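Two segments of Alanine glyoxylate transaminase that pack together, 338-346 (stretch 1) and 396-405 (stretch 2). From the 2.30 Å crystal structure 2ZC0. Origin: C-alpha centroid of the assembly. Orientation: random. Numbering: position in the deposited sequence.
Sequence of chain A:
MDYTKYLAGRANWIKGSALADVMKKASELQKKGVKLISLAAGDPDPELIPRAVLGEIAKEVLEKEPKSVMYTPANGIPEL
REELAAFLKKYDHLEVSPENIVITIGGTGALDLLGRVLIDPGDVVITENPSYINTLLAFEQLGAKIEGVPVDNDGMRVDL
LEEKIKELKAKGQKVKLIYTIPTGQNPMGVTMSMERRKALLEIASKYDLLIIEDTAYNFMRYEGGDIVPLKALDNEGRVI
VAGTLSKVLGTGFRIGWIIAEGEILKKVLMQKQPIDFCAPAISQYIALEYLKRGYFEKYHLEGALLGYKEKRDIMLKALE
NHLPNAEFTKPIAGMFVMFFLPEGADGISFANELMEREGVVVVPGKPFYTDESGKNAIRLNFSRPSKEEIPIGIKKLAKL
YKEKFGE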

ATOM      1  N   MET A 338     -11.666 -35.158   4.072  1.00 40.59           N
ATOM      2  CA  MET A 338     -12.255 -34.507   2.915  1.00 42.96           C
ATOM      3  C   MET A 338     -12.978 -35.566   2.110  1.00 44.96           C
ATOM      4  O   MET A 338     -12.367 -36.516   1.615  1.00 45.80           O
ATOM      5  CB  MET A 338     -11.207 -33.843   2.019  1.00 41.71           C
ATOM      6  CG  MET A 338     -11.826 -33.010   0.897  1.00 40.37           C
ATOM      7  SD  MET A 338     -12.559 -31.433   1.524  1.00 38.79           S
ATOM      8  CE  MET A 338     -11.289 -30.300   1.055  1.00 36.91           C
ATOM      9  N   PHE A 339     -14.288 -35.388   2.005  1.00 46.98           N
ATOM     10  CA  PHE A 339     -15.169 -36.276   1.262  1.00 46.83           C
ATOM     11  C   PHE A 339     -15.406 -35.648  -0.104  1.00 47.17           C
ATOM     12  O   PHE A 339     -15.513 -34.429  -0.223  1.00 47.33           O
ATOM     13  CB  PHE A 339     -16.505 -36.399   1.991  1.00 47.83           C
ATOM     14  CG  PHE A 339     -17.489 -37.301   1.307  1.00 48.25           C
ATOM     15  CD1 PHE A 339     -17.399 -38.685   1.450  1.00 47.02           C
ATOM     16  CD2 PHE A 339     -18.510 -36.770   0.526  1.00 47.36           C
ATOM     17  CE1 PHE A 339     -18.312 -39.522   0.828  1.00 47.60           C
ATOM     18  CE2 PHE A 339     -19.431 -37.604  -0.105  1.00 48.17           C
ATOM     19  CZ  PHE A 339     -19.330 -38.984   0.050  1.00 46.11           C
ATOM     20  N   PHE A 340     -15.497 -36.477  -1.132  1.00 47.91           N
ATOM     21  CA  PHE A 340     -15.715 -35.969  -2.474  1.00 48.13           C
ATOM     22  C   PHE A 340     -16.999 -36.506  -3.087  1.00 49.85           C
ATOM     23  O   PHE A 340     -17.267 -37.707  -3.032  1.00 49.69           O
ATOM     24  CB  PHE A 340     -14.534 -36.343  -3.369  1.00 45.52           C
ATOM     25  CG  PHE A 340     -13.263 -35.624  -3.024  1.00 43.89           C
ATOM     26  CD1 PHE A 340     -12.959 -34.399  -3.612  1.00 40.31           C
ATOM     27  CD2 PHE A 340     -12.365 -36.170  -2.110  1.00 42.09           C
ATOM     28  CE1 PHE A 340     -11.784 -33.733  -3.297  1.00 38.31           C
ATOM     29  CE2 PHE A 340     -11.184 -35.505  -1.789  1.00 39.10           C
ATOM     30  CZ  PHE A 340     -10.895 -34.287  -2.385  1.00 36.95           C
ATOM     31  N   LEU A 341     -17.793 -35.599  -3.645  1.00 50.12           N
ATOM     32  CA  LEU A 341     -19.028 -35.958  -4.322  1.00 51.01           C
ATOM     33  C   LEU A 341     -18.562 -36.330  -5.727  1.00 53.22           C
ATOM     34  O   LEU A 341     -17.373 -36.204  -6.035  1.00 52.15           O
ATOM     35  CB  LEU A 341     -19.966 -34.744  -4.385  1.00 49.95           C
ATOM     36  CG  LEU A 341     -21.003 -34.511  -3.278  1.00 49.80           C
ATOM     37  CD1 LEU A 341     -20.440 -34.830  -1.911  1.00 51.42           C
ATOM     38  CD2 LEU A 341     -21.473 -33.069  -3.346  1.00 51.76           C
ATOM     39  N   PRO A 342     -19.472 -36.811  -6.590  1.00 54.73           N
ATOM     40  CA  PRO A 342     -19.058 -37.169  -7.949  1.00 56.24           C
ATOM     41  C   PRO A 342     -18.557 -35.916  -8.654  1.00 58.02           C
ATOM     42  O   PRO A 342     -19.016 -34.811  -8.357  1.00 58.47           O
ATOM     43  CB  PRO A 342     -20.342 -37.707  -8.569  1.00 55.99           C
ATOM     44  CG  PRO A 342     -21.028 -38.331  -7.400  1.00 56.15           C
ATOM     45  CD  PRO A 342     -20.849 -37.263  -6.336  1.00 56.30           C
ATOM     46  N   GLU A 343     -17.613 -36.080  -9.571  1.00 60.29           N
ATOM     47  CA  GLU A 343     -17.073 -34.936 -10.293  1.00 63.55           C
ATOM     48  C   GLU A 343     -18.201 -34.121 -10.923  1.00 62.93           C
ATOM     49  O   GLU A 343     -19.123 -34.677 -11.516  1.00 63.81           O
ATOM     50  CB  GLU A 343     -16.086 -35.409 -11.367  1.00 66.29           C
ATOM     51  CG  GLU A 343     -16.508 -36.688 -12.074  1.00 72.08           C
ATOM     52  CD  GLU A 343     -15.563 -37.856 -11.794  1.00 76.62           C
ATOM     53  OE1 GLU A 343     -14.967 -37.892 -10.690  1.00 77.77           O
ATOM     54  OE2 GLU A 343     -15.425 -38.744 -12.673  1.00 76.91           O
ATOM     55  N   GLY A 344     -18.135 -32.801 -10.769  1.00 62.41           N
ATOM     56  CA  GLY A 344     -19.155 -31.933 -11.337  1.00 60.68           C
ATOM     57  C   GLY A 344     -20.265 -31.548 -10.373  1.00 60.31           C
ATOM     58  O   GLY A 344     -20.972 -30.564 -10.599  1.00 60.33           O
ATOM     59  N   ALA A 345     -20.423 -32.323  -9.303  1.00 58.83           N
ATOM     60  CA  ALA A 345     -21.456 -32.066  -8.301  1.00 58.33           C
ATOM     61  C   ALA A 345     -21.120 -30.854  -7.437  1.00 58.26           C
ATOM     62  O   ALA A 345     -19.978 -30.688  -7.009  1.00 57.64           O
ATOM     63  CB  ALA A 345     -21.632 -33.291  -7.418  1.00 57.80           C
ATOM     64  N   ASP A 346     -22.121 -30.013  -7.180  1.00 58.69           N
ATOM     65  CA  ASP A 346     -21.942 -28.801  -6.376  1.00 58.53           C
ATOM     66  C   ASP A 346     -21.912 -29.119  -4.881  1.00 57.76           C
ATOM     67  O   ASP A 346     -22.902 -29.586  -4.314  1.00 57.83           O
ATOM     68  CB  ASP A 346     -23.068 -27.802  -6.661  1.00 59.10           C
ATOM     69  CG  ASP A 346     -22.908 -26.506  -5.884  1.00 61.26           C
ATOM     70  OD1 ASP A 346     -22.370 -25.529  -6.450  1.00 64.39           O
ATOM     71  OD2 ASP A 346     -23.309 -26.462  -4.703  1.00 61.13           O
ATOM     72  N   LYS A 396     -26.912 -40.330   7.410  1.00 57.43           N
ATOM     73  CA  LYS A 396     -27.803 -39.314   6.860  1.00 58.28           C
ATOM     74  C   LYS A 396     -27.139 -38.709   5.634  1.00 58.67           C
ATOM     75  O   LYS A 396     -27.799 -38.405   4.640  1.00 59.54           O
ATOM     76  CB  LYS A 396     -28.057 -38.213   7.897  1.00 58.84           C
ATOM     77  CG  LYS A 396     -28.995 -38.608   9.020  1.00 59.29           C
ATOM     78  CD  LYS A 396     -29.077 -37.521  10.078  1.00 61.96           C
ATOM     79  CE  LYS A 396     -30.329 -37.671  10.940  1.00 63.05           C
ATOM     80  NZ  LYS A 396     -31.569 -37.310  10.183  1.00 63.66           N
ATOM     81  N   LEU A 397     -25.824 -38.538   5.714  1.00 59.02           N
ATOM     82  CA  LEU A 397     -25.053 -37.974   4.614  1.00 59.70           C
ATOM     83  C   LEU A 397     -25.115 -38.914   3.417  1.00 59.63           C
ATOM     84  O   LEU A 397     -25.241 -38.476   2.272  1.00 58.73           O
ATOM     85  CB  LEU A 397     -23.597 -37.763   5.063  1.00 60.43           C
ATOM     86  CG  LEU A 397     -22.497 -37.373   4.066  1.00 61.01           C
ATOM     87  CD1 LEU A 397     -22.011 -38.603   3.333  1.00 61.78           C
ATOM     88  CD2 LEU A 397     -23.003 -36.321   3.093  1.00 61.45           C
ATOM     89  N   ALA A 398     -25.026 -40.211   3.700  1.00 60.33           N
ATOM     90  CA  ALA A 398     -25.076 -41.243   2.668  1.00 61.13           C
ATOM     91  C   ALA A 398     -26.464 -41.267   2.033  1.00 60.98           C
ATOM     92  O   ALA A 398     -26.602 -41.474   0.828  1.00 59.98           O
ATOM     93  CB  ALA A 398     -24.751 -42.608   3.282  1.00 60.54           C
ATOM     94  N   LYS A 399     -27.482 -41.050   2.862  1.00 62.69           N
ATOM     95  CA  LYS A 399     -28.872 -41.031   2.413  1.00 65.34           C
ATOM     96  C   LYS A 399     -29.082 -39.971   1.325  1.00 65.96           C
ATOM     97  O   LYS A 399     -29.618 -40.265   0.257  1.00 65.98           O
ATOM     98  CB  LYS A 399     -29.797 -40.753   3.608  1.00 66.03           C
ATOM     99  CG  LYS A 399     -31.281 -40.669   3.268  1.00 67.88           C
ATOM    100  CD  LYS A 399     -32.103 -40.150   4.451  1.00 68.53           C
ATOM    101  CE  LYS A 399     -33.576 -39.986   4.077  1.00 69.99           C
ATOM    102  NZ  LYS A 399     -34.371 -39.353   5.166  1.00 69.76           N
ATOM    103  N   LEU A 400     -28.651 -38.741   1.593  1.00 66.78           N
ATOM    104  CA  LEU A 400     -28.805 -37.665   0.619  1.00 67.54           C
ATOM    105  C   LEU A 400     -27.881 -37.892  -0.573  1.00 67.70           C
ATOM    106  O   LEU A 400     -28.197 -37.507  -1.701  1.00 67.72           O
ATOM    107  CB  LEU A 400     -28.480 -36.315   1.252  1.00 67.57           C
ATOM    108  CG  LEU A 400     -29.379 -35.133   0.874  1.00 68.59           C
ATOM    109  CD1 LEU A 400     -28.651 -33.849   1.244  1.00 68.45           C
ATOM    110  CD2 LEU A 400     -29.716 -35.145  -0.613  1.00 68.27           C
ATOM    111  N   TYR A 401     -26.735 -38.516  -0.309  1.00 68.33           N
ATOM    112  CA  TYR A 401     -25.749 -38.800  -1.346  1.00 69.41           C
ATOM    113  C   TYR A 401     -26.381 -39.625  -2.456  1.00 70.52           C
ATOM    114  O   TYR A 401     -26.413 -39.212  -3.617  1.00 69.30           O
ATOM    115  CB  TYR A 401     -24.567 -39.580  -0.759  1.00 69.04           C
ATOM    116  CG  TYR A 401     -23.433 -39.812  -1.737  1.00 68.34           C
ATOM    117  CD1 TYR A 401     -22.431 -38.859  -1.915  1.00 68.77           C
ATOM    118  CD2 TYR A 401     -23.364 -40.980  -2.490  1.00 68.08           C
ATOM    119  CE1 TYR A 401     -21.387 -39.067  -2.819  1.00 68.92           C
ATOM    120  CE2 TYR A 401     -22.327 -41.198  -3.398  1.00 68.25           C
ATOM    121  CZ  TYR A 401     -21.342 -40.240  -3.557  1.00 68.92           C
ATOM    122  OH  TYR A 401     -20.312 -40.458  -4.449  1.00 67.94           O
ATOM    123  N   LYS A 402     -26.881 -40.802  -2.092  1.00 71.72           N
ATOM    124  CA  LYS A 402     -27.507 -41.674  -3.070  1.00 74.08           C
ATOM    125  C   LYS A 402     -28.894 -41.190  -3.483  1.00 74.40           C
ATOM    126  O   LYS A 402     -29.416 -41.611  -4.512  1.00 73.22           O
ATOM    127  CB  LYS A 402     -27.557 -43.120  -2.559  1.00 74.15           C
ATOM    128  CG  LYS A 402     -26.261 -43.905  -2.822  1.00 75.36           C
ATOM    129  CD  LYS A 402     -25.765 -43.672  -4.260  1.00 76.23           C
ATOM    130  CE  LYS A 402     -24.703 -44.681  -4.703  1.00 76.30           C
ATOM    131  NZ  LYS A 402     -25.281 -46.022  -5.022  1.00 73.71           N
ATOM    132  N   GLU A 403     -29.489 -40.303  -2.694  1.00 75.88           N
ATOM    133  CA  GLU A 403     -30.791 -39.778  -3.070  1.00 78.26           C
ATOM    134  C   GLU A 403     -30.569 -38.859  -4.276  1.00 78.79           C
ATOM    135  O   GLU A 403     -31.445 -38.714  -5.128  1.00 78.98           O
ATOM    136  CB  GLU A 403     -31.430 -38.977  -1.934  1.00 79.04           C
ATOM    137  CG  GLU A 403     -32.870 -38.593  -2.243  1.00 81.71           C
ATOM    138  CD  GLU A 403     -33.278 -37.266  -1.638  1.00 84.52           C
ATOM    139  OE1 GLU A 403     -33.280 -37.149  -0.392  1.00 86.51           O
ATOM    140  OE2 GLU A 403     -33.598 -36.335  -2.414  1.00 84.52           O
ATOM    141  N   LYS A 404     -29.386 -38.250  -4.339  1.00 79.14           N
ATOM    142  CA  LYS A 404     -29.033 -37.351  -5.438  1.00 78.91           C
ATOM    143  C   LYS A 404     -28.264 -38.052  -6.556  1.00 78.18           C
ATOM    144  O   LYS A 404     -28.468 -37.760  -7.733  1.00 78.00           O
ATOM    145  CB  LYS A 404     -28.182 -36.181  -4.933  1.00 80.15           C
ATOM    146  CG  LYS A 404     -28.909 -35.175  -4.063  1.00 81.77           C
ATOM    147  CD  LYS A 404     -28.782 -33.762  -4.628  1.00 83.45           C
ATOM    148  CE  LYS A 404     -29.754 -33.518  -5.781  1.00 83.99           C
ATOM    149  NZ  LYS A 404     -29.557 -34.435  -6.936  1.00 84.13           N
ATOM    150  N   PHE A 405     -27.377 -38.972  -6.187  1.00 77.80           N
ATOM    151  CA  PHE A 405     -26.568 -39.680  -7.176  1.00 77.06           C
ATOM    152  C   PHE A 405     -26.869 -41.177  -7.237  1.00 77.51           C
ATOM    153  O   PHE A 405     -27.735 -41.648  -6.467  1.00 76.36           O
ATOM    154  CB  PHE A 405     -25.080 -39.468  -6.876  1.00 77.22           C
ATOM    155  CG  PHE A 405     -24.745 -38.067  -6.444  1.00 78.12           C
ATOM    156  CD1 PHE A 405     -24.304 -37.814  -5.148  1.00 78.11           C
ATOM    157  CD2 PHE A 405     -24.907 -36.996  -7.318  1.00 78.75           C
ATOM    158  CE1 PHE A 405     -24.034 -36.516  -4.728  1.00 78.96           C
ATOM    159  CE2 PHE A 405     -24.641 -35.692  -6.907  1.00 78.84           C
ATOM    160  CZ  PHE A 405     -24.204 -35.452  -5.609  1.00 79.58           C
TER

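This is a small, apolar contact in which L397 and Y401 of a helix near the C-terminus, with F405 just after K404, pack against the end of a strand and the loop and turn that follow it. No hydrogen bond crosses between the two stretches. The surface buried, both sides summed, is 297 Å². The touching residues lie at least 58 positions apart in the chain.

The strand 338-340 and the helix 396-404 run in roughly the same direction, with 24° between their N-to-C axes. Those axes come no closer than 12.5 Å, so long side chains must span the gap. The backbones draw nearer beyond the strand: F339 and L397 have CA atoms 10.6 Å apart, whereas the CA atoms of L341 and Y401 are 7.9 Å apart. L397 and Y401 are four residues apart, a little over one helical turn, and so lie on the same side; both point their CA-to-CB bonds toward stretch 1. F405, four residues further on, also points its CA-to-CB bond toward stretch 1. The backbone hydrogen bonds Y401 N to L397 O (3.0 Å) and F405 N to Y401 O (2.8 Å) link the three directly.

F339 reaches out from the strand with chi1 in the t rotamer. Its neighbour F340 points away, as expected from strand alternation. The F339 ring receives L397 over one face, with F339 CZ to L397 CD1 at 4.3 Å. Y401 approaches the edge of the same ring, and here F339 CZ lies 3.5 Å from Y401 CE1. The two aromatic planes are inclined at 76° and their centroids are 5.5 Å apart. The arrangement is oblique.

Y401 is the centre of the contact. It touches F339, F340, L341 and P342. L341 CA sits at the edge of its ring, 4.2 Å from Y401 CE1. P342 CD is 4.0 Å from that same Y401 CE1, and P342 CG is 3.7 Å from Y401 OH. The hydroxyl makes no hydrogen bond to stretch 1; its distance to F340 O, from Y401 OH, is 4.3 Å, which is too long for one.

F405 closes the contact at the far end. P342 lies over one face of its ring: P342 CD is 3.7 Å from the F405 centroid and only 13° off the ring normal. This is a CH-pi interaction, in which a polarised proline C-H group meets the aromatic electrons. The closest atoms of this pair are P342 CD and F405 CE1, at 3.6 Å. L341 CG is 3.9 Å from F405 CE1, and A345 CB is 3.8 Å from F405 CZ.

P342 and A345, which both touch F405, are the first and last residues of a type II turn. The hydrogen bond from A345 N to P342 O, 3.0 Å, closes it. G344, at phi 96°, suits the turn: a CB there would jam against the preceding carbonyl oxygen. E343 and G344 themselves make no contact with stretch 2.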